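Local coordinates for Lin0861 protein (Listeria innocua, PDB 3O60) that is of unknown function but is probably a TetR-type transcriptional regulator that works as a dimer and binds DNA through a helix-turn-helix near its N-terminus, at residues R36-I41 and E63-I68; V70-T75 and N118-V123; N92-I97 and L175-A180; L96-I101 and Y167-L172. All blocks are in the same frame, centred on the assembly; numbering follows the deposited sequence.

The four contacts run across an all-helical chain whose N-terminal part probably binds DNA. Contact 1 sets the loop before the probable helix-turn-helix against the beginning of helix 65-84, and contact 2 joins the next turns of that helix to helix 117-134. These two touch where Ile65 CG1 lies 3.6 Å from Ile119 CD1. Contacts 3 and 4 join helices 90-103 and 169-182 at successive levels, share Leu96 and Ile97, and have centres about 8 Å apart. They lie on the other side of the chain's centre from contact 1, whose centre is about 32 Å from that of contact 3. The sulfate sits at contact 4.

Contact 1: R36-I41 and E63-I68; sequences RTFESI and EIIQVI
Phe38 and Ile41, in the loop between helix 15-33 and the probable helix-turn-helix formed by helices 43-50 and 54-60, pack against Ile64 and Ile65 around the beginning of helix 65-84. Phe38 makes the largest single contribution, closely followed by Ile64. With CG anti to the backbone N (chi1 -179°), the Phe38 ring reaches across to the second segment, and CZ comes 3.5 Å from Ile65 CD1. The two side chains meet at about a right angle, and the methyl approaches the ring obliquely. Ile64 CG2 is a looser neighbour of the same ring, 4.4 Å from Phe38 CE1. Beside this pair, the branch methyl CG2 of Ile41 lies 3.7 Å from the terminal methyl CD1 of Ile64. The loop is braced locally by Ser40 OG, which donates to Thr37 O. Trp113 of helix 105-114 meets the Phe38 ring edge-to-face and also touches Ile41, while Leu28 of helix 15-33 lies against Ile64. Everything exchanged between the two segments is apolar, so the union of the loop with helix 65-84 rests on the fit of methyl groups and one aromatic ring, without directional bonds to fix its exact geometry.

Contact 2: V70-T75 and N118-V123; sequences VQILRT and NIFIDV
The Phe120 ring is the flat group here, and it is met obliquely by Ile72, whose CG2 lies 3.7 Å from Phe120 CD1 and 4.1 Å from Phe120 CE1. The aromatic ring also touches Ile153 and Leu154 of helix 144-162, so it is held among three helices and is buried. A trans chi1 (177°) swings the ring along the flank of helix 117-134 and places its CD1 side beside the isoleucine. Ile72 uses both of its branches. While CG2 serves the ring, CD1 extends toward the helix backbone beside it, 4.1 Å from both Ile119 CG2 and Phe120 CA. The arrangement is helix-on-helix packing: the axes of the two short segments come within 10.2 Å and their N-to-C directions diverge by 35°. In TetR-type regulators the helix that follows the helix-turn-helix runs on into the C-terminal domain, and helix 65-84 probably plays that part here, with helix 117-134 belonging to the domain it enters. Leu73, the residue after Ile72, makes a looser apolar contact with Val123, a turn further along helix 117-134, Leu73 CG to Val123 CG1 4.4 Å, and Val123 also reaches Met76. Facing helix 15-33, Arg74 donates through NH1 to Thr22 OG1, and it packs on Gln85 of the second subunit.

Contact 3: N92-I97 and L175-A180; sequences NIQRLI and LIQEAA
Gln94 and Gln177 bring their side-chain amides together between helices 90-103 and 169-182, with Gln94 NE2 3.6 Å from Gln177 OE1. The separation is long, and the two amide planes are turned 56° apart, so the groups lie obliquely beside each other and do not form a flat amide pair. The oxygen of the Gln94 amide also approaches Ile176, where OE1 stands 4.3 Å from CG2. Gln94 thus gives its amide to both residues of the opposite turn, and more of its surface is covered than that of either partner. How the amides are delivered differs. Gln94 points across the gap and runs extended beyond CG (chi2 162°), spanning two helices whose CA atoms at Gln94 and Ile176 are still 9.3 Å apart. Gln177 leaves its helix at a slant and is bent at chi2 (36°), which turns its amide toward Gln94; a weak bond from Gln177 NE2 to Val173 O, one turn earlier, helps to place it. Near the beginning of helix 90-103, Asn92 N is bonded to Thr89 OG1, and Asn92 ND2 to Ile87 O. On its other flank this helix rests against helix 65-84, with Ile93 on Phe83, Leu96 on both Phe79 and Phe83, and Ile97 on Phe79, so that helix 90-103 lies between helix 65-84 and the C-terminal helix 169-182.

Contact 4: L96-I101 and Y167-L172; sequences LILRTI and YTNDQL. With SO4 (sulfate ion), chain C.
Arg99 and Asn169 converge on one oxygen of a sulfate ion that was probably acquired during crystallisation. Arg99 NE makes a weak hydrogen bond to sulfate O1 at 3.4 Å, with the oxygen at the guanidinium edge and in its plane, and Asn169 OD1 lies 2.9 Å from the same oxygen. A bend at chi3 (-117°) folds the arginine back over its own helix, where Leu96 CA lies against one guanidinium face. The Asn169 amide is nearly parallel to the guanidinium, their planes 14° apart, and its OD1 also rests 3.3 Å from Leu98 CB. Beneath this polar rim the contact is apolar: Leu98 and Leu172 lie alongside each other, running antiparallel, with Leu98 CD1 3.5 Å from Leu172 CB and 3.7 Å from Leu172 CD1. Leu98 also packs on Leu156 of helix 144-162, and Gln102 touches both Asn169 and Leu172. Asn169 opens helix 169-182, whose start is closed off by Thr168 at the N-cap. Gln171 N donates to Thr168 OG1 at 3.3 Å, and Thr168 N returns a bond of 3.1 Å to Gln171 OE1, the reciprocal pair that defines a capping box.

Contact 1: R36-I41 and E63-I68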
loop_
_atom_site.group_PDB
_atom_site.type_symbol
_atom_site.label_atom_id
_atom_site.label_comp_id
_atom_site.label_asym_id
_atom_site.label_seq_id
_atom_site.Cartn_x
_atom_site.Cartn_y
_atom_site.Cartn_z
ATOM N N ARG A 36 -3.001 -23.246 14.400
ATOM C CA ARG A 36 -2.322 -24.458 13.955
ATOM C C ARG A 36 -0.800 -24.393 14.092
ATOM O O ARG A 36 -0.205 -23.325 13.990
ATOM C CB ARG A 36 -2.678 -24.735 12.500
ATOM C CG ARG A 36 -3.880 -25.623 12.299
ATOM C CD ARG A 36 -3.969 -26.055 10.854
ATOM N NE ARG A 36 -5.280 -26.579 10.508
ATOM C CZ ARG A 36 -5.511 -27.357 9.460
ATOM N NH1 ARG A 36 -4.517 -27.701 8.661
ATOM N NH2 ARG A 36 -6.734 -27.790 9.210
ATOM N N THR A 37 -0.191 -25.550 14.322
ATOM C CA THR A 37 1.255 -25.667 14.375
ATOM C C THR A 37 1.830 -25.562 12.980
ATOM O O THR A 37 1.335 -26.199 12.060
ATOM C CB THR A 37 1.665 -27.023 14.939
ATOM O OG1 THR A 37 0.502 -27.710 15.410
ATOM C CG2 THR A 37 2.637 -26.845 16.081
ATOM N N PHE A 38 2.850 -24.734 12.813
ATOM C CA PHE A 38 3.541 -24.635 11.538
ATOM C C PHE A 38 4.267 -25.918 11.159
ATOM O O PHE A 38 4.239 -26.347 10.013
ATOM C CB PHE A 38 4.519 -23.469 11.553
ATOM C CG PHE A 38 5.253 -23.291 10.269
ATOM C CD1 PHE A 38 4.759 -22.462 9.290
ATOM C CD2 PHE A 38 6.433 -23.964 10.034
ATOM C CE1 PHE A 38 5.428 -22.302 8.108
ATOM C CE2 PHE A 38 7.104 -23.804 8.852
ATOM C CZ PHE A 38 6.604 -22.975 7.889
ATOM N N GLU A 39 4.909 -26.543 12.135
ATOM C CA GLU A 39 5.643 -27.775 11.897
ATOM C C GLU A 39 4.672 -28.838 11.421
ATOM O O GLU A 39 4.994 -29.655 10.566
ATOM C CB GLU A 39 6.349 -28.233 13.168
ATOM N N SER A 40 3.464 -28.783 11.962
ATOM C CA SER A 40 2.406 -29.729 11.649
ATOM C C SER A 40 2.007 -29.677 10.190
ATOM O O SER A 40 1.699 -30.699 9.592
ATOM C CB SER A 40 1.177 -29.445 12.504
ATOM O OG SER A 40 0.282 -28.590 11.819
ATOM N N ILE A 41 2.030 -28.481 9.619
ATOM C CA ILE A 41 1.476 -28.259 8.295
ATOM C C ILE A 41 2.202 -29.071 7.247
ATOM O O ILE A 41 3.412 -29.235 7.295
ATOM C CB ILE A 41 1.527 -26.778 7.893
ATOM C CG1 ILE A 41 0.779 -25.923 8.906
ATOM C CG2 ILE A 41 0.930 -26.580 6.520
ATOM C CD1 ILE A 41 0.686 -24.482 8.509
ATOM N N GLU A 63 10.034 -25.802 -0.231
ATOM C CA GLU A 63 9.329 -25.966 1.043
ATOM C C GLU A 63 8.307 -24.877 1.373
ATOM O O GLU A 63 8.341 -23.786 0.822
ATOM C CB GLU A 63 10.331 -26.111 2.190
ATOM C CG GLU A 63 9.740 -26.695 3.466
ATOM C CD GLU A 63 10.345 -28.034 3.841
ATOM O OE1 GLU A 63 11.101 -28.099 4.831
ATOM O OE2 GLU A 63 10.059 -29.028 3.149
ATOM N N ILE A 64 7.410 -25.200 2.296
ATOM C CA ILE A 64 6.266 -24.366 2.649
ATOM C C ILE A 64 6.669 -22.985 3.133
ATOM O O ILE A 64 5.977 -22.005 2.884
ATOM C CB ILE A 64 5.413 -25.011 3.739
ATOM C CG1 ILE A 64 4.782 -26.302 3.229
ATOM C CG2 ILE A 64 4.344 -24.047 4.203
ATOM C CD1 ILE A 64 3.847 -26.937 4.212
ATOM N N ILE A 65 7.819 -22.910 3.785
ATOM C CA ILE A 65 8.314 -21.669 4.358
ATOM C C ILE A 65 8.594 -20.641 3.280
ATOM O O ILE A 65 8.614 -19.448 3.542
ATOM C CB ILE A 65 9.579 -21.890 5.193
ATOM C CG1 ILE A 65 9.888 -20.646 6.023
ATOM C CG2 ILE A 65 10.750 -22.235 4.301
ATOM C CD1 ILE A 65 9.140 -20.592 7.319
ATOM N N GLN A 66 8.771 -21.116 2.055
ATOM C CA GLN A 66 9.077 -20.249 0.924
ATOM C C GLN A 66 7.963 -19.251 0.627
ATOM O O GLN A 66 8.226 -18.117 0.247
ATOM C CB GLN A 66 9.431 -21.063 -0.320
ATOM C CG GLN A 66 10.365 -20.329 -1.268
ATOM C CD GLN A 66 11.360 -21.240 -1.950
ATOM O OE1 GLN A 66 12.007 -20.849 -2.916
ATOM N NE2 GLN A 66 11.491 -22.458 -1.449
ATOM N N VAL A 67 6.726 -19.700 0.809
ATOM C CA VAL A 67 5.540 -18.881 0.622
ATOM C C VAL A 67 5.619 -17.628 1.467
ATOM O O VAL A 67 5.316 -16.532 1.020
ATOM C CB VAL A 67 4.287 -19.648 1.044
ATOM C CG1 VAL A 67 3.066 -18.772 0.931
ATOM C CG2 VAL A 67 4.135 -20.900 0.222
ATOM N N ILE A 68 6.019 -17.813 2.710
ATOM C CA ILE A 68 6.240 -16.710 3.624
ATOM C C ILE A 68 7.353 -15.839 3.078
ATOM O O ILE A 68 7.348 -14.632 3.247
ATOM C CB ILE A 68 6.567 -17.186 5.032
ATOM C CG1 ILE A 68 5.529 -18.206 5.488
ATOM C CG2 ILE A 68 6.570 -16.018 5.986
ATOM C CD1 ILE A 68 4.451 -17.616 6.337
#

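Contact 2: V70-T75 and N118-V123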
loop_
_atom_site.group_PDB
_atom_site.type_symbol
_atom_site.label_atom_id
_atom_site.label_comp_id
_atom_site.label_asym_id
_atom_site.label_seq_id
_atom_site.Cartn_x
_atom_site.Cartn_y
_atom_site.Cartn_z
ATOM N N VAL A 70 8.053 -15.319 -0.111
ATOM C CA VAL A 70 7.471 -14.530 -1.186
ATOM C C VAL A 70 6.640 -13.373 -0.655
ATOM O O VAL A 70 6.694 -12.274 -1.185
ATOM C CB VAL A 70 6.602 -15.385 -2.112
ATOM C CG1 VAL A 70 6.043 -14.542 -3.231
ATOM C CG2 VAL A 70 7.405 -16.527 -2.675
ATOM N N GLN A 71 5.889 -13.613 0.410
ATOM C CA GLN A 71 5.047 -12.573 0.971
ATOM C C GLN A 71 5.906 -11.415 1.433
ATOM O O GLN A 71 5.584 -10.263 1.187
ATOM C CB GLN A 71 4.262 -13.120 2.159
ATOM C CG GLN A 71 2.918 -13.698 1.801
ATOM C CD GLN A 71 2.181 -12.857 0.797
ATOM O OE1 GLN A 71 1.902 -13.300 -0.307
ATOM N NE2 GLN A 71 1.866 -11.633 1.174
ATOM N N ILE A 72 7.009 -11.726 2.094
ATOM C CA ILE A 72 7.913 -10.701 2.582
ATOM C C ILE A 72 8.450 -9.931 1.397
ATOM O O ILE A 72 8.621 -8.722 1.455
ATOM C CB ILE A 72 9.083 -11.309 3.353
ATOM C CG1 ILE A 72 8.584 -12.366 4.330
ATOM C CG2 ILE A 72 9.835 -10.237 4.101
ATOM C CD1 ILE A 72 9.661 -12.920 5.194
ATOM N N LEU A 73 8.725 -10.652 0.322
ATOM C CA LEU A 73 9.201 -10.050 -0.911
ATOM C C LEU A 73 8.172 -9.114 -1.534
ATOM O O LEU A 73 8.526 -8.071 -2.074
ATOM C CB LEU A 73 9.609 -11.128 -1.908
ATOM C CG LEU A 73 10.953 -10.884 -2.582
ATOM C CD1 LEU A 73 11.001 -11.570 -3.924
ATOM C CD2 LEU A 73 11.188 -9.403 -2.738
ATOM N N ARG A 74 6.901 -9.498 -1.466
ATOM C CA ARG A 74 5.827 -8.699 -2.040
ATOM C C ARG A 74 5.732 -7.345 -1.362
ATOM O O ARG A 74 5.603 -6.321 -2.017
ATOM C CB ARG A 74 4.497 -9.434 -1.877
ATOM C CG ARG A 74 3.731 -9.656 -3.166
ATOM C CD ARG A 74 2.459 -10.446 -2.916
ATOM N NE ARG A 74 2.086 -11.260 -4.067
ATOM C CZ ARG A 74 0.975 -11.981 -4.144
ATOM N NH1 ARG A 74 0.122 -11.993 -3.137
ATOM N NH2 ARG A 74 0.716 -12.688 -5.230
ATOM N N THR A 75 5.816 -7.345 -0.042
ATOM C CA THR A 75 5.732 -6.123 0.737
ATOM C C THR A 75 6.879 -5.230 0.330
ATOM O O THR A 75 6.756 -4.013 0.296
ATOM C CB THR A 75 5.840 -6.410 2.222
ATOM O OG1 THR A 75 7.066 -7.100 2.472
ATOM C CG2 THR A 75 4.686 -7.269 2.676
ATOM N N ASN A 118 15.115 -15.710 9.970
ATOM C CA ASN A 118 16.398 -15.597 9.346
ATOM C C ASN A 118 16.231 -15.341 7.894
ATOM O O ASN A 118 17.122 -14.900 7.224
ATOM C CB ASN A 118 17.208 -16.835 9.595
ATOM C CG ASN A 118 17.756 -16.889 10.972
ATOM O OD1 ASN A 118 18.267 -15.924 11.487
ATOM N ND2 ASN A 118 17.655 -18.027 11.579
ATOM N N ILE A 119 15.039 -15.601 7.418
ATOM C CA ILE A 119 14.657 -15.277 6.064
ATOM C C ILE A 119 14.311 -13.828 5.932
ATOM O O ILE A 119 14.629 -13.205 4.971
ATOM C CB ILE A 119 13.426 -16.024 5.678
ATOM C CG1 ILE A 119 13.757 -17.463 5.407
ATOM C CG2 ILE A 119 12.858 -15.454 4.467
ATOM C CD1 ILE A 119 12.601 -18.308 5.486
ATOM N N PHE A 120 13.657 -13.282 6.918
ATOM C CA PHE A 120 13.284 -11.910 6.839
ATOM C C PHE A 120 14.504 -11.054 6.771
ATOM O O PHE A 120 14.565 -10.142 6.000
ATOM C CB PHE A 120 12.503 -11.574 8.068
ATOM C CG PHE A 120 12.104 -10.163 8.156
ATOM C CD1 PHE A 120 10.969 -9.730 7.584
ATOM C CD2 PHE A 120 12.851 -9.281 8.833
ATOM C CE1 PHE A 120 10.621 -8.474 7.674
ATOM C CE2 PHE A 120 12.479 -8.041 8.921
ATOM C CZ PHE A 120 11.370 -7.637 8.341
ATOM N N ILE A 121 15.484 -11.364 7.588
ATOM C CA ILE A 121 16.694 -10.575 7.727
ATOM C C ILE A 121 17.529 -10.534 6.460
ATOM O O ILE A 121 18.033 -9.483 6.082
ATOM C CB ILE A 121 17.569 -11.097 8.871
ATOM C CG1 ILE A 121 16.967 -10.708 10.218
ATOM C CG2 ILE A 121 18.970 -10.549 8.748
ATOM C CD1 ILE A 121 16.603 -11.877 11.076
ATOM N N ASP A 122 17.648 -11.670 5.806
ATOM C CA ASP A 122 18.447 -11.802 4.614
ATOM C C ASP A 122 17.926 -11.008 3.472
ATOM O O ASP A 122 18.668 -10.312 2.824
ATOM C CB ASP A 122 18.491 -13.243 4.213
ATOM C CG ASP A 122 19.685 -13.929 4.752
ATOM O OD1 ASP A 122 20.618 -14.220 3.973
ATOM O OD2 ASP A 122 19.686 -14.200 5.961
ATOM N N VAL A 123 16.642 -11.146 3.212
ATOM C CA VAL A 123 15.933 -10.384 2.189
ATOM C C VAL A 123 15.785 -8.907 2.518
ATOM O O VAL A 123 16.038 -8.050 1.684
ATOM C CB VAL A 123 14.534 -10.950 1.974
ATOM C CG1 VAL A 123 14.050 -10.642 0.579
ATOM C CG2 VAL A 123 14.536 -12.433 2.219
#

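Contact 3: N92-I97 and L175-A180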
loop_
_atom_site.group_PDB
_atom_site.type_symbol
_atom_site.label_atom_id
_atom_site.label_comp_id
_atom_site.label_asym_id
_atom_site.label_seq_id
_atom_site.Cartn_x
_atom_site.Cartn_y
_atom_site.Cartn_z
ATOM N N ASN A 92 11.684 10.818 7.417
ATOM C CA ASN A 92 10.751 10.402 6.387
ATOM C C ASN A 92 10.816 8.913 6.123
ATOM O O ASN A 92 9.790 8.253 6.016
ATOM C CB ASN A 92 11.049 11.144 5.089
ATOM C CG ASN A 92 10.198 12.373 4.911
ATOM O OD1 ASN A 92 9.358 12.683 5.748
ATOM N ND2 ASN A 92 10.412 13.084 3.815
ATOM N N ILE A 93 12.025 8.386 5.990
ATOM C CA ILE A 93 12.208 6.958 5.773
ATOM C C ILE A 93 11.715 6.150 6.962
ATOM O O ILE A 93 11.114 5.098 6.800
ATOM C CB ILE A 93 13.669 6.618 5.506
ATOM C CG1 ILE A 93 14.283 7.657 4.576
ATOM C CG2 ILE A 93 13.780 5.248 4.889
ATOM C CD1 ILE A 93 14.620 7.119 3.223
ATOM N N GLN A 94 11.960 6.658 8.160
ATOM C CA GLN A 94 11.605 5.933 9.364
ATOM C C GLN A 94 10.109 5.713 9.415
ATOM O O GLN A 94 9.647 4.631 9.752
ATOM C CB GLN A 94 12.017 6.741 10.587
ATOM C CG GLN A 94 13.217 6.216 11.323
ATOM C CD GLN A 94 13.826 7.261 12.222
ATOM O OE1 GLN A 94 13.116 8.001 12.897
ATOM N NE2 GLN A 94 15.147 7.335 12.232
ATOM N N ARG A 95 9.355 6.757 9.102
ATOM C CA ARG A 95 7.909 6.692 9.194
ATOM C C ARG A 95 7.363 5.649 8.242
ATOM O O ARG A 95 6.447 4.912 8.585
ATOM C CB ARG A 95 7.296 8.052 8.886
ATOM N N LEU A 96 7.916 5.590 7.039
ATOM C CA LEU A 96 7.431 4.631 6.068
ATOM C C LEU A 96 7.639 3.198 6.517
ATOM O O LEU A 96 6.734 2.385 6.411
ATOM C CB LEU A 96 8.118 4.840 4.724
ATOM C CG LEU A 96 7.769 3.811 3.653
ATOM C CD1 LEU A 96 8.817 3.795 2.572
ATOM C CD2 LEU A 96 7.632 2.450 4.276
ATOM N N ILE A 97 8.785 2.939 7.094
ATOM C CA ILE A 97 9.081 1.641 7.587
ATOM C C ILE A 97 8.137 1.356 8.678
ATOM O O ILE A 97 7.527 0.340 8.705
ATOM C CB ILE A 97 10.457 1.596 8.136
ATOM C CG1 ILE A 97 11.433 1.463 7.000
ATOM C CG2 ILE A 97 10.614 0.411 8.966
ATOM C CD1 ILE A 97 12.799 1.661 7.397
ATOM N N LEU A 175 10.770 7.498 20.695
ATOM C CA LEU A 175 11.437 6.389 21.353
ATOM C C LEU A 175 12.633 5.918 20.546
ATOM O O LEU A 175 13.699 5.678 21.091
ATOM C CB LEU A 175 10.467 5.232 21.559
ATOM C CG LEU A 175 9.587 5.316 22.801
ATOM C CD1 LEU A 175 8.402 4.388 22.672
ATOM C CD2 LEU A 175 10.384 4.993 24.039
ATOM N N ILE A 176 12.458 5.764 19.243
ATOM C CA ILE A 176 13.545 5.267 18.427
ATOM C C ILE A 176 14.682 6.255 18.534
ATOM O O ILE A 176 15.830 5.879 18.716
ATOM C CB ILE A 176 13.134 5.177 16.956
ATOM C CG1 ILE A 176 12.450 3.847 16.670
ATOM C CG2 ILE A 176 14.337 5.342 16.061
ATOM C CD1 ILE A 176 12.348 3.539 15.210
ATOM N N GLN A 177 14.338 7.518 18.561
ATOM C CA GLN A 177 15.346 8.520 18.756
ATOM C C GLN A 177 15.766 8.540 20.197
ATOM O O GLN A 177 16.895 8.813 20.493
ATOM C CB GLN A 177 14.861 9.882 18.312
ATOM C CG GLN A 177 15.482 10.324 17.012
ATOM C CD GLN A 177 15.667 9.175 16.084
ATOM O OE1 GLN A 177 16.306 9.281 15.046
ATOM N NE2 GLN A 177 15.111 8.050 16.463
ATOM N N GLU A 178 14.865 8.217 21.103
ATOM C CA GLU A 178 15.249 8.098 22.494
ATOM C C GLU A 178 16.400 7.130 22.593
ATOM O O GLU A 178 17.361 7.391 23.251
ATOM C CB GLU A 178 14.079 7.608 23.340
ATOM N N ALA A 179 16.304 6.005 21.914
ATOM C CA ALA A 179 17.276 4.928 22.032
ATOM C C ALA A 179 18.623 5.311 21.442
ATOM O O ALA A 179 19.665 5.012 22.006
ATOM C CB ALA A 179 16.751 3.678 21.363
ATOM N N ALA A 180 18.595 5.964 20.289
ATOM C CA ALA A 180 19.812 6.340 19.587
ATOM C C ALA A 180 20.641 7.304 20.411
ATOM O O ALA A 180 21.860 7.224 20.422
ATOM C CB ALA A 180 19.484 6.943 18.245
#

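Contact 4: L96-I101 and Y167-L172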
loop_
_atom_site.group_PDB
_atom_site.type_symbol
_atom_site.label_atom_id
_atom_site.label_comp_id
_atom_site.label_asym_id
_atom_site.label_seq_id
_atom_site.Cartn_x
_atom_site.Cartn_y
_atom_site.Cartn_z
ATOM N N LEU A 96 7.916 5.590 7.039
ATOM C CA LEU A 96 7.431 4.631 6.068
ATOM C C LEU A 96 7.639 3.198 6.517
ATOM O O LEU A 96 6.734 2.385 6.411
ATOM C CB LEU A 96 8.118 4.840 4.724
ATOM C CG LEU A 96 7.769 3.811 3.653
ATOM C CD1 LEU A 96 8.817 3.795 2.572
ATOM C CD2 LEU A 96 7.632 2.450 4.276
ATOM N N ILE A 97 8.785 2.939 7.094
ATOM C CA ILE A 97 9.081 1.641 7.587
ATOM C C ILE A 97 8.137 1.356 8.678
ATOM O O ILE A 97 7.527 0.340 8.705
ATOM C CB ILE A 97 10.457 1.596 8.136
ATOM C CG1 ILE A 97 11.433 1.463 7.000
ATOM C CG2 ILE A 97 10.614 0.411 8.966
ATOM C CD1 ILE A 97 12.799 1.661 7.397
ATOM N N LEU A 98 8.005 2.275 9.595
ATOM C CA LEU A 98 7.135 2.047 10.704
ATOM C C LEU A 98 5.785 1.652 10.246
ATOM O O LEU A 98 5.261 0.655 10.666
ATOM C CB LEU A 98 6.977 3.307 11.485
ATOM C CG LEU A 98 8.155 3.765 12.312
ATOM C CD1 LEU A 98 7.653 4.592 13.438
ATOM C CD2 LEU A 98 8.939 2.616 12.815
ATOM N N ARG A 99 5.203 2.475 9.401
ATOM C CA ARG A 99 3.880 2.240 8.844
ATOM C C ARG A 99 3.701 0.853 8.338
ATOM O O ARG A 99 2.628 0.326 8.318
ATOM C CB ARG A 99 3.667 3.152 7.659
ATOM C CG ARG A 99 3.188 4.512 8.001
ATOM C CD ARG A 99 2.857 5.250 6.773
ATOM N NE ARG A 99 3.689 6.412 6.611
ATOM C CZ ARG A 99 4.356 6.672 5.513
ATOM N NH1 ARG A 99 4.280 5.856 4.502
ATOM N NH2 ARG A 99 5.106 7.733 5.428
ATOM N N THR A 100 4.781 0.274 7.893
ATOM C CA THR A 100 4.742 -1.012 7.294
ATOM C C THR A 100 4.720 -2.054 8.358
ATOM O O THR A 100 4.132 -3.061 8.200
ATOM C CB THR A 100 5.956 -1.180 6.446
ATOM O OG1 THR A 100 5.929 -0.182 5.438
ATOM C CG2 THR A 100 5.940 -2.490 5.784
ATOM N N ILE A 101 5.361 -1.820 9.469
ATOM C CA ILE A 101 5.312 -2.813 10.498
ATOM C C ILE A 101 3.907 -2.841 11.040
ATOM O O ILE A 101 3.378 -3.853 11.404
ATOM C CB ILE A 101 6.315 -2.514 11.588
ATOM C CG1 ILE A 101 7.703 -2.538 11.008
ATOM C CG2 ILE A 101 6.267 -3.557 12.615
ATOM C CD1 ILE A 101 8.714 -2.081 11.911
ATOM N N TYR A 167 1.153 1.960 20.198
ATOM C CA TYR A 167 2.027 3.095 19.961
ATOM C C TYR A 167 1.703 3.803 18.659
ATOM O O TYR A 167 1.530 3.166 17.632
ATOM C CB TYR A 167 3.489 2.630 19.912
ATOM C CG TYR A 167 3.978 1.900 21.144
ATOM C CD1 TYR A 167 4.586 2.584 22.184
ATOM C CD2 TYR A 167 3.850 0.524 21.260
ATOM C CE1 TYR A 167 5.038 1.925 23.306
ATOM C CE2 TYR A 167 4.300 -0.141 22.379
ATOM C CZ TYR A 167 4.892 0.565 23.399
ATOM O OH TYR A 167 5.342 -0.085 24.518
ATOM N N THR A 168 1.614 5.123 18.713
ATOM C CA THR A 168 1.528 5.930 17.509
ATOM C C THR A 168 2.908 6.049 16.882
ATOM O O THR A 168 3.917 5.850 17.543
ATOM C CB THR A 168 0.942 7.319 17.782
ATOM O OG1 THR A 168 1.991 8.290 17.812
ATOM C CG2 THR A 168 0.214 7.327 19.100
ATOM N N ASN A 169 2.954 6.381 15.602
ATOM C CA ASN A 169 4.223 6.500 14.914
ATOM C C ASN A 169 5.078 7.599 15.516
ATOM O O ASN A 169 6.286 7.459 15.644
ATOM C CB ASN A 169 4.002 6.754 13.428
ATOM C CG ASN A 169 3.900 5.478 12.633
ATOM O OD1 ASN A 169 4.363 5.401 11.500
ATOM N ND2 ASN A 169 3.295 4.465 13.224
ATOM N N ASP A 170 4.438 8.693 15.893
ATOM C CA ASP A 170 5.145 9.829 16.452
ATOM C C ASP A 170 5.824 9.420 17.742
ATOM O O ASP A 170 6.930 9.854 18.035
ATOM C CB ASP A 170 4.186 10.992 16.689
ATOM C CG ASP A 170 3.903 11.770 15.429
ATOM O OD1 ASP A 170 4.380 11.353 14.359
ATOM O OD2 ASP A 170 3.204 12.798 15.503
ATOM N N GLN A 171 5.156 8.566 18.505
ATOM C CA GLN A 171 5.730 8.022 19.721
ATOM C C GLN A 171 6.960 7.179 19.410
ATOM O O GLN A 171 7.971 7.265 20.096
ATOM C CB GLN A 171 4.693 7.173 20.449
ATOM C CG GLN A 171 3.495 7.952 20.927
ATOM C CD GLN A 171 2.586 7.138 21.812
ATOM O OE1 GLN A 171 2.433 5.938 21.624
ATOM N NE2 GLN A 171 1.971 7.790 22.784
ATOM N N LEU A 172 6.851 6.348 18.384
ATOM C CA LEU A 172 7.929 5.447 18.012
ATOM C C LEU A 172 9.168 6.211 17.595
ATOM O O LEU A 172 10.278 5.817 17.913
ATOM C CB LEU A 172 7.481 4.506 16.902
ATOM C CG LEU A 172 6.321 3.590 17.282
ATOM C CD1 LEU A 172 5.806 2.846 16.075
ATOM C CD2 LEU A 172 6.749 2.627 18.359
HETATM S S SO4 C . 2.859 8.681 10.051
HETATM O O1 SO4 C . 3.820 7.618 9.763
HETATM O O2 SO4 C . 3.158 9.759 9.105
HETATM O O3 SO4 C . 1.487 8.165 9.944
HETATM O O4 SO4 C . 3.027 9.191 11.413
#